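Thioredoxin (Bacillus cereus, PDB 3ZIT) is a thioredoxin-like oxidoreductase with a glutaredoxin-type fold that probably transfers electrons by thiol-disulfide exchange at a CXXC motif. Local coordinates at the interface of chains A and B. Coordinates in Å, arbitrary orientation; residue numbers count along the deposited sequence, not the author numbering. Chains: chain A/B, Thioredoxin.

Contact 1: the interface of chains A and B. Residues chain A 69; chain B 67-69.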
ATOM      1  N   GLU A  69      -0.750   3.066   6.829  1.00 33.17           N
ATOM      2  CA  GLU A  69      -1.849   3.046   7.836  1.00 33.07           C
ATOM      3  C   GLU A  69      -2.167   4.419   8.389  1.00 38.52           C
ATOM      4  O   GLU A  69      -3.351   4.695   8.667  1.00 42.69           O
ATOM      5  CB  GLU A  69      -1.716   1.914   8.908  1.00 39.98           C
ATOM      6  CG  GLU A  69      -2.811   0.824   8.663  1.00 50.73           C
ATOM      7  CD  GLU A  69      -2.907  -0.379   9.653  1.00 39.75           C
ATOM      8  OE1 GLU A  69      -2.853  -0.122  10.924  1.00 41.24           O
ATOM      9  OE2 GLU A  69      -3.087  -1.571   9.155  1.00 26.80           O
TER
ATOM     10  N   GLN B  67      -5.217  -5.003   5.233  1.00 11.95           N
ATOM     11  CA  GLN B  67      -4.705  -4.978   6.604  1.00 12.16           C
ATOM     12  C   GLN B  67      -3.184  -4.937   6.505  1.00 12.77           C
ATOM     13  O   GLN B  67      -2.494  -5.961   6.763  1.00 13.41           O
ATOM     14  CB  GLN B  67      -5.125  -6.196   7.427  1.00 12.12           C
ATOM     15  CG  GLN B  67      -6.636  -6.333   7.575  1.00 12.73           C
ATOM     16  CD  GLN B  67      -6.921  -7.459   8.548  1.00 11.69           C
ATOM     17  OE1 GLN B  67      -6.474  -7.420   9.714  1.00 13.42           O
ATOM     18  NE2 GLN B  67      -7.705  -8.462   8.168  1.00 11.25           N
ATOM     19  N   ILE B  68      -2.644  -3.760   6.254  1.00 13.66           N
ATOM     20  CA  ILE B  68      -1.178  -3.681   6.018  1.00 14.00           C
ATOM     21  C   ILE B  68      -0.371  -3.980   7.279  1.00 12.09           C
ATOM     22  O   ILE B  68       0.627  -4.697   7.223  1.00 13.09           O
ATOM     23  CB  ILE B  68      -0.807  -2.307   5.458  1.00 17.23           C
ATOM     24  CG1 ILE B  68      -1.457  -2.050   4.107  1.00 20.42           C
ATOM     25  CG2 ILE B  68       0.707  -2.154   5.377  1.00 19.82           C
ATOM     26  CD1 ILE B  68      -1.107  -3.080   2.994  1.00 21.65           C
ATOM     27  N   GLU B  69      -0.776  -3.405   8.430  1.00 14.41           N
ATOM     28  CA  GLU B  69      -0.010  -3.630   9.677  1.00 14.98           C
ATOM     29  C   GLU B  69      -0.047  -5.105  10.086  1.00 12.01           C
ATOM     30  O   GLU B  69       0.949  -5.645  10.508  1.00 14.00           O
ATOM     31  CB  GLU B  69      -0.460  -2.691  10.808  1.00 17.58           C
ATOM     32  CG  GLU B  69      -0.043  -1.255  10.543  1.00 21.66           C
ATOM     33  CD  GLU B  69       0.319  -0.399  11.762  1.00 27.35           C
ATOM     34  OE1 GLU B  69      -0.596  -0.061  12.560  1.00 26.17           O
ATOM     35  OE2 GLU B  69       1.495  -0.037  11.945  1.00 41.59           O
TER
HETATM   36  O   HOH W   1      -4.463  -1.405   6.525  1.00 31.77           O
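A:Glu69 reaches across to B:Glu69 with a chain that is fully extended beyond CG (chi2 -178°), carrying its carboxylate to the start of the partner's helix 68-75. The side chain of B:Glu69 is bent at chi2, and its CG lies anti to the carbonyl carbon and beside its own backbone N, an arrangement that leaves the amide to meet the incoming acid. The modelled approach of CG of B:Glu69 to that carboxylate is too close to be reliable and is left as doubtful. A:Glu69 is poorly ordered, and its modelled position is best read as a probable one.

The main polar evidence is a hydrogen bond from the backbone N of B:Glu69 to the carboxylate oxygen OE2 of A:Glu69, 3.0 Å long and fairly straight at the hydrogen (160°). The donor comes from above the carboxylate plane, 57° out of it. OE2 of A:Glu69 is also 3.0 Å from a water oxygen, and that water is 3.0 Å from the backbone N of B:Ile68. Two successive amides in the first turn are thus linked to one oxygen, directly and through water. Such an N-terminal cap should suit a negative charge, since the helix end probably stabilises it.

The two side chains meet obliquely, with carboxylate planes nearly perpendicular. The other oxygens, OE1 of A:Glu69 and OE1 of B:Glu69, are modelled 2.8 Å apart. Two charged carboxylates would clash there, whereas a shared proton could reconcile them, but the disorder makes the pair doubtful. The patch belongs to a two-fold interface, yet the two glutamates do not mirror each other. The capping bond is not reciprocated in this model: carboxylate oxygen OE2 of B:Glu69 stands 6.4 Å from the backbone N of A:Glu69.

Contact 2: the interface of chains A and B. Residues chain A 13-14, 66; chain B 21, 24.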
ATOM      1  N   PRO A  13       9.305   3.530  -5.189  1.00 19.80           N
ATOM      2  CA  PRO A  13       8.173   2.598  -5.148  1.00 18.32           C
ATOM      3  C   PRO A  13       7.137   2.956  -4.053  1.00 16.02           C
ATOM      4  O   PRO A  13       5.932   2.897  -4.348  1.00 21.35           O
ATOM      5  CB  PRO A  13       8.806   1.193  -4.947  1.00 23.04           C
ATOM      6  CG  PRO A  13      10.135   1.373  -5.701  1.00 24.83           C
ATOM      7  CD  PRO A  13      10.577   2.804  -5.439  1.00 22.24           C
ATOM      8  N   PRO A  14       7.544   3.308  -2.799  1.00 15.00           N
ATOM      9  CA  PRO A  14       6.605   3.687  -1.784  1.00 15.05           C
ATOM     10  C   PRO A  14       5.758   4.895  -2.191  1.00 14.07           C
ATOM     11  O   PRO A  14       4.599   4.955  -1.862  1.00 14.71           O
ATOM     12  CB  PRO A  14       7.460   3.906  -0.539  1.00 17.40           C
ATOM     13  CG  PRO A  14       8.673   2.944  -0.778  1.00 18.51           C
ATOM     14  CD  PRO A  14       8.908   3.179  -2.238  1.00 17.44           C
ATOM     15  N   PHE A  66       7.116   5.844   4.301  1.00 35.02           N
ATOM     16  CA  PHE A  66       6.137   4.913   3.777  1.00 32.38           C
ATOM     17  C   PHE A  66       5.288   4.378   4.926  1.00 29.59           C
ATOM     18  O   PHE A  66       5.670   3.415   5.619  1.00 40.24           O
ATOM     19  CB  PHE A  66       6.891   3.797   3.008  1.00 32.18           C
ATOM     20  CG  PHE A  66       6.003   2.856   2.223  1.00 27.69           C
ATOM     21  CD1 PHE A  66       4.788   3.274   1.651  1.00 28.40           C
ATOM     22  CD2 PHE A  66       6.447   1.543   2.015  1.00 26.73           C
ATOM     23  CE1 PHE A  66       3.988   2.371   0.936  1.00 26.12           C
ATOM     24  CE2 PHE A  66       5.672   0.647   1.265  1.00 28.29           C
ATOM     25  CZ  PHE A  66       4.431   1.079   0.743  1.00 29.57           C
TER
ATOM     26  N   PHE B  21       3.330  -3.463  -2.008  1.00  9.51           N
ATOM     27  CA  PHE B  21       3.891  -3.482  -0.650  1.00  9.48           C
ATOM     28  C   PHE B  21       4.795  -4.764  -0.479  1.00  8.15           C
ATOM     29  O   PHE B  21       5.885  -4.687   0.038  1.00  9.62           O
ATOM     30  CB  PHE B  21       2.771  -3.393   0.340  1.00  9.97           C
ATOM     31  CG  PHE B  21       3.211  -3.619   1.770  1.00 12.53           C
ATOM     32  CD1 PHE B  21       3.796  -2.519   2.457  1.00 18.58           C
ATOM     33  CD2 PHE B  21       3.094  -4.821   2.382  1.00 16.62           C
ATOM     34  CE1 PHE B  21       4.274  -2.612   3.742  1.00 21.35           C
ATOM     35  CE2 PHE B  21       3.579  -4.988   3.744  1.00 18.32           C
ATOM     36  CZ  PHE B  21       4.123  -3.810   4.351  1.00 20.53           C
ATOM     37  N   HIS B  24       7.897  -4.447  -2.592  1.00 10.67           N
ATOM     38  CA  HIS B  24       8.877  -3.510  -2.019  1.00 12.83           C
ATOM     39  C   HIS B  24       9.637  -4.083  -0.817  1.00 10.90           C
ATOM     40  O   HIS B  24      10.800  -3.723  -0.587  1.00 12.81           O
ATOM     41  CB  HIS B  24       8.135  -2.243  -1.617  1.00 13.07           C
ATOM     42  CG  HIS B  24       9.098  -1.186  -1.221  1.00 16.76           C
ATOM     43  ND1 HIS B  24      10.049  -0.675  -2.072  1.00 21.25           N
ATOM     44  CD2 HIS B  24       9.371  -0.741   0.007  1.00 23.45           C
ATOM     45  CE1 HIS B  24      10.794   0.157  -1.366  1.00 22.04           C
ATOM     46  NE2 HIS B  24      10.383   0.151  -0.106  1.00 22.43           N
TER
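B:His24 lays its imidazole against the two successive prolines A:Pro13 and A:Pro14, crossing both at about a right angle. The ring carbon CG of A:Pro14 sits over one imidazole face, 3.6 Å from the ring centroid, a CH-pi contact. It is displaced toward the rim, on the side of NE2, from which CG of A:Pro14 is 3.3 Å away. On the same side of the imidazole plane, but toward ND1, CB of A:Pro13 comes to 3.6 Å from ND1 of B:His24. The imidazole therefore spans both pyrrolidines, and the evidence for its placement is mainly van der Waals and CH-pi contact.

A second point of contact joins the phenyl rings. CE2 of A:Phe66 meets CD1 of B:Phe21 at 3.9 Å, the ring planes being turned about 50° apart, so this is an oblique rim contact rather than a parallel stack. The same CE2 of A:Phe66 lies 4.1 Å from CD2 of B:His24, the imidazole carbon between CG and NE2, and these two side chains run past each other in opposite directions.

The imidazole owes its direction to its own torsion: CG of B:His24 is anti to its backbone N (chi1 -172°), which points the ring away from its helix toward the prolines. The second shell is the packing within chain A, where CB of A:Pro14 lies 3.3 Å above the plane of the A:Phe66 ring, offset toward the rim. A:Pro14 is thereby wedged between two aromatic groups, its CB on the phenyl and its CG on the imidazole, which should restrict movement of all three.

A:Pro13 and A:Pro14 are the middle residues of the CPPC active-site motif, between A:Cys12 and A:Cys15, and open helix 13-24. B:Phe21 and B:His24 lie in the last turns of the partner's helix 13-24, while A:Phe66 belongs to the loop between strand 61-64 and helix 68-75.

The C-alpha centres of contact 1 and contact 2 lie about 13 Å apart on one two-fold symmetric interface. They share no residue, but in chain A the loop ending at helix 68-75 connects them: A:Phe66 serves contact 2 and A:Glu69, three positions later, serves contact 1. Contact 1 is polar and partly water-mediated, whereas contact 2 is aromatic and proline-rich. Because contact 2 involves the middle of the active-site motif, this pairing would probably hinder a redox partner's approach. The structure alone does not show whether the dimer exists outside the crystal, and it may reflect packing.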